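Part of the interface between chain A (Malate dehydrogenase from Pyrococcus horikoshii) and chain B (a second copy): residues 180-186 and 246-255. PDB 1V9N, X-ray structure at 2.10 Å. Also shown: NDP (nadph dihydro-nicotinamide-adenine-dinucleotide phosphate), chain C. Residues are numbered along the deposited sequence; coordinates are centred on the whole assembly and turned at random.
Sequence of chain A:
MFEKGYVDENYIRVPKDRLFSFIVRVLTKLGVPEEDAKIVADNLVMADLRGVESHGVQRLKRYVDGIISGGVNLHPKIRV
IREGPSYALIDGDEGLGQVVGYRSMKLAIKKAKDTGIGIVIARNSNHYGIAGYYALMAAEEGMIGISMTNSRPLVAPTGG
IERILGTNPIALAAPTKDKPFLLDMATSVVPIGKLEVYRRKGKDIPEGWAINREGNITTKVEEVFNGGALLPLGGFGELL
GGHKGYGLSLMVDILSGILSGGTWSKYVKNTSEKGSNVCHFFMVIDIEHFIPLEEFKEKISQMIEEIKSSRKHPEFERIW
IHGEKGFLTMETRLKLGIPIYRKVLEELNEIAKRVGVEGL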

# COMPACT_ATOMS: atom_id res chain seq x y z
N PRO A 180 -6.49 -11.23 15.07
CA PRO A 180 -6.13 -10.03 14.32
C PRO A 180 -6.26 -10.16 12.81
O PRO A 180 -6.03 -11.23 12.23
CB PRO A 180 -4.67 -9.78 14.72
CG PRO A 180 -4.59 -10.36 16.10
CD PRO A 180 -5.38 -11.64 15.96
N PHE A 181 -6.66 -9.06 12.17
CA PHE A 181 -6.73 -9.01 10.73
C PHE A 181 -5.25 -8.92 10.39
O PHE A 181 -4.50 -8.21 11.06
CB PHE A 181 -7.43 -7.73 10.28
CG PHE A 181 -7.22 -7.40 8.84
CD1 PHE A 181 -8.06 -7.93 7.86
CD2 PHE A 181 -6.17 -6.57 8.45
CE1 PHE A 181 -7.84 -7.64 6.51
CE2 PHE A 181 -5.94 -6.28 7.11
CZ PHE A 181 -6.78 -6.81 6.14
N LEU A 182 -4.80 -9.64 9.36
CA LEU A 182 -3.39 -9.59 9.02
C LEU A 182 -3.10 -9.71 7.53
O LEU A 182 -3.18 -10.79 6.96
CB LEU A 182 -2.61 -10.67 9.77
CG LEU A 182 -1.13 -10.84 9.40
CD1 LEU A 182 -0.35 -9.56 9.69
CD2 LEU A 182 -0.54 -12.03 10.18
N LEU A 183 -2.78 -8.58 6.92
CA LEU A 183 -2.40 -8.55 5.52
C LEU A 183 -0.88 -8.59 5.57
O LEU A 183 -0.26 -7.86 6.34
CB LEU A 183 -2.86 -7.25 4.86
CG LEU A 183 -2.34 -6.96 3.44
CD1 LEU A 183 -2.80 -8.06 2.49
CD2 LEU A 183 -2.85 -5.60 2.97
N ASP A 184 -0.28 -9.46 4.77
CA ASP A 184 1.17 -9.57 4.71
C ASP A 184 1.47 -10.08 3.31
O ASP A 184 1.30 -11.26 3.03
CB ASP A 184 1.69 -10.55 5.77
CG ASP A 184 3.20 -10.54 5.88
OD1 ASP A 184 3.82 -9.73 5.16
OD2 ASP A 184 3.77 -11.33 6.67
N MSE A 185 1.91 -9.18 2.44
CA MSE A 185 2.15 -9.50 1.04
C MSE A 185 3.36 -8.86 0.39
O MSE A 185 3.70 -7.71 0.67
CB MSE A 185 0.92 -9.06 0.24
CG MSE A 185 0.58 -7.60 0.55
SE MSE A 185 -0.66 -6.69 -0.60
CE MSE A 185 0.60 -6.03 -1.92
N ALA A 186 4.00 -9.59 -0.52
CA ALA A 186 5.12 -9.04 -1.26
C ALA A 186 4.43 -8.19 -2.33
O ALA A 186 3.31 -8.50 -2.73
CB ALA A 186 5.92 -10.15 -1.90
N TYR B 246 -7.16 -7.11 -3.11
CA TYR B 246 -8.30 -7.18 -2.21
C TYR B 246 -7.88 -6.74 -0.81
O TYR B 246 -8.62 -6.04 -0.12
CB TYR B 246 -8.86 -8.62 -2.26
CG TYR B 246 -9.68 -9.15 -1.09
CD1 TYR B 246 -10.56 -8.33 -0.38
CD2 TYR B 246 -9.62 -10.50 -0.76
CE1 TYR B 246 -11.37 -8.87 0.65
CE2 TYR B 246 -10.41 -11.03 0.25
CZ TYR B 246 -11.28 -10.23 0.95
OH TYR B 246 -12.04 -10.80 1.95
N GLY B 247 -6.68 -7.14 -0.40
CA GLY B 247 -6.19 -6.76 0.91
C GLY B 247 -5.89 -5.27 0.98
O GLY B 247 -6.20 -4.61 1.97
N LEU B 248 -5.29 -4.74 -0.08
CA LEU B 248 -4.96 -3.32 -0.15
C LEU B 248 -6.23 -2.48 -0.03
O LEU B 248 -6.23 -1.41 0.58
CB LEU B 248 -4.26 -3.01 -1.48
CG LEU B 248 -2.85 -3.60 -1.64
CD1 LEU B 248 -2.41 -3.49 -3.10
CD2 LEU B 248 -1.87 -2.85 -0.73
N SER B 249 -7.32 -2.97 -0.62
CA SER B 249 -8.59 -2.26 -0.55
C SER B 249 -9.07 -2.19 0.89
O SER B 249 -9.62 -1.18 1.32
CB SER B 249 -9.64 -2.95 -1.42
OG SER B 249 -10.88 -2.28 -1.31
N LEU B 250 -8.87 -3.28 1.63
CA LEU B 250 -9.28 -3.34 3.03
C LEU B 250 -8.40 -2.44 3.91
O LEU B 250 -8.88 -1.82 4.85
CB LEU B 250 -9.22 -4.78 3.55
CG LEU B 250 -10.17 -5.78 2.90
CD1 LEU B 250 -10.15 -7.08 3.71
CD2 LEU B 250 -11.59 -5.21 2.85
N MSE B 251 -7.11 -2.40 3.59
CA MSE B 251 -6.19 -1.55 4.34
C MSE B 251 -6.74 -0.13 4.30
O MSE B 251 -6.82 0.55 5.32
CB MSE B 251 -4.80 -1.60 3.70
CG MSE B 251 -3.80 -0.63 4.31
SE MSE B 251 -2.04 -0.78 3.49
CE MSE B 251 -2.31 0.40 2.01
N VAL B 252 -7.13 0.32 3.11
CA VAL B 252 -7.67 1.66 2.94
C VAL B 252 -8.91 1.89 3.81
O VAL B 252 -9.02 2.92 4.48
CB VAL B 252 -8.04 1.93 1.47
CG1 VAL B 252 -8.80 3.25 1.35
CG2 VAL B 252 -6.80 1.95 0.61
N ASP B 253 -9.85 0.94 3.79
CA ASP B 253 -11.08 1.07 4.57
C ASP B 253 -10.82 1.01 6.08
O ASP B 253 -11.51 1.65 6.86
CB ASP B 253 -12.08 -0.04 4.19
CG ASP B 253 -13.22 0.48 3.33
OD1 ASP B 253 -13.80 1.54 3.66
OD2 ASP B 253 -13.57 -0.19 2.34
N ILE B 254 -9.83 0.23 6.48
CA ILE B 254 -9.50 0.11 7.89
C ILE B 254 -8.89 1.42 8.38
O ILE B 254 -9.25 1.92 9.45
CB ILE B 254 -8.51 -1.06 8.12
CG1 ILE B 254 -9.22 -2.39 7.85
CG2 ILE B 254 -7.96 -1.03 9.55
CD1 ILE B 254 -8.30 -3.61 7.87
N LEU B 255 -7.98 2.00 7.59
CA LEU B 255 -7.33 3.25 7.96
C LEU B 255 -8.24 4.46 7.82
O LEU B 255 -8.11 5.44 8.55
CB LEU B 255 -6.06 3.45 7.13
CG LEU B 255 -4.95 2.41 7.38
CD1 LEU B 255 -3.79 2.63 6.40
CD2 LEU B 255 -4.46 2.52 8.82
PA NDP C . 0.50 -14.59 -0.03
O1A NDP C . 0.75 -15.88 0.57
O2A NDP C . 0.03 -14.42 -1.45
O5B NDP C . -0.53 -13.80 0.97
C5B NDP C . -0.97 -12.45 0.68
C4B NDP C . -1.88 -12.06 1.85
O4B NDP C . -3.21 -12.38 1.40
C3B NDP C . -1.71 -12.76 3.17
O3B NDP C . -1.92 -11.78 4.23
C2B NDP C . -2.73 -13.84 3.23
O2B NDP C . -3.15 -14.29 4.52
C1B NDP C . -3.81 -13.24 2.37
N9A NDP C . -4.60 -14.22 1.57
C8A NDP C . -4.17 -15.41 0.91
N7A NDP C . -5.17 -15.99 0.29
C5A NDP C . -6.27 -15.22 0.52
C6A NDP C . -7.65 -15.29 0.13
N6A NDP C . -8.08 -16.29 -0.64
N1A NDP C . -8.53 -14.31 0.55
C2A NDP C . -8.09 -13.28 1.33
N3A NDP C . -6.81 -13.12 1.75
C4A NDP C . -5.94 -14.14 1.30
O3 NDP C . 1.70 -13.60 0.12
PN NDP C . 3.21 -13.46 -0.37
O1N NDP C . 3.25 -12.22 -1.14
O2N NDP C . 3.43 -14.75 -1.11
O5D NDP C . 3.98 -13.39 1.02
C5D NDP C . 5.20 -14.14 1.28
C4D NDP C . 5.72 -13.85 2.74
O4D NDP C . 7.08 -13.49 2.62
C3D NDP C . 5.05 -12.67 3.51
O3D NDP C . 4.85 -13.09 4.87
C2D NDP C . 6.01 -11.50 3.36
O2D NDP C . 5.90 -10.60 4.44
C1D NDP C . 7.37 -12.23 3.24
N1N NDP C . 8.38 -11.51 2.42
C2N NDP C . 9.54 -11.05 3.11
C3N NDP C . 10.54 -10.36 2.32
C7N NDP C . 11.76 -9.87 2.96
O7N NDP C . 12.66 -9.27 2.36
N7N NDP C . 11.95 -10.05 4.30
C4N NDP C . 10.30 -10.19 0.92
C5N NDP C . 9.16 -10.64 0.27
C6N NDP C . 8.19 -11.31 1.02
P2B NDP C . -2.67 -15.59 5.23
O1X NDP C . -3.92 -16.11 5.81
O2X NDP C . -1.67 -15.25 6.30
O3X NDP C . -2.07 -16.55 4.21

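The strand 181-185 of chain A lies across the helix 246-255 of chain B, their N-to-C directions 131° apart and their axes 9.2 Å from one another at closest approach. No hydrogen bond joins the two stretches; the contact is one of apolar packing, burying 312 Å² in all. The alternation of the strand sends F181(A), L183(A) and M185(A) toward the helix.

F181(A) covers the most surface. Its ring carries the methyl CD1 of I254(B) over one face, 3.8 Å from the ring centroid and 16° off the normal, a CH-pi contact that sets a weakly polarised C-H group against the pi cloud. L250(B), one helical turn earlier, adds its CD1 at 3.7 Å from CE1 of F181(A).

L183(A) meets the backbone instead. Its CD2 lies 3.6 Å from O of G247(B), and the CA atoms of these two residues are 6.2 Å apart. The absence of a side chain at G247(B) makes this possible: an ideal CB there would fall 2.5 Å from CD1 of L183(A), a clash. O of G247(B) also accepts the helical hydrogen bond from N of M251(B), at 2.9 Å. Farther along the strand, the selenomethionine M185(A) places SE 3.9 Å from CG of L248(B), extending the apolar contact.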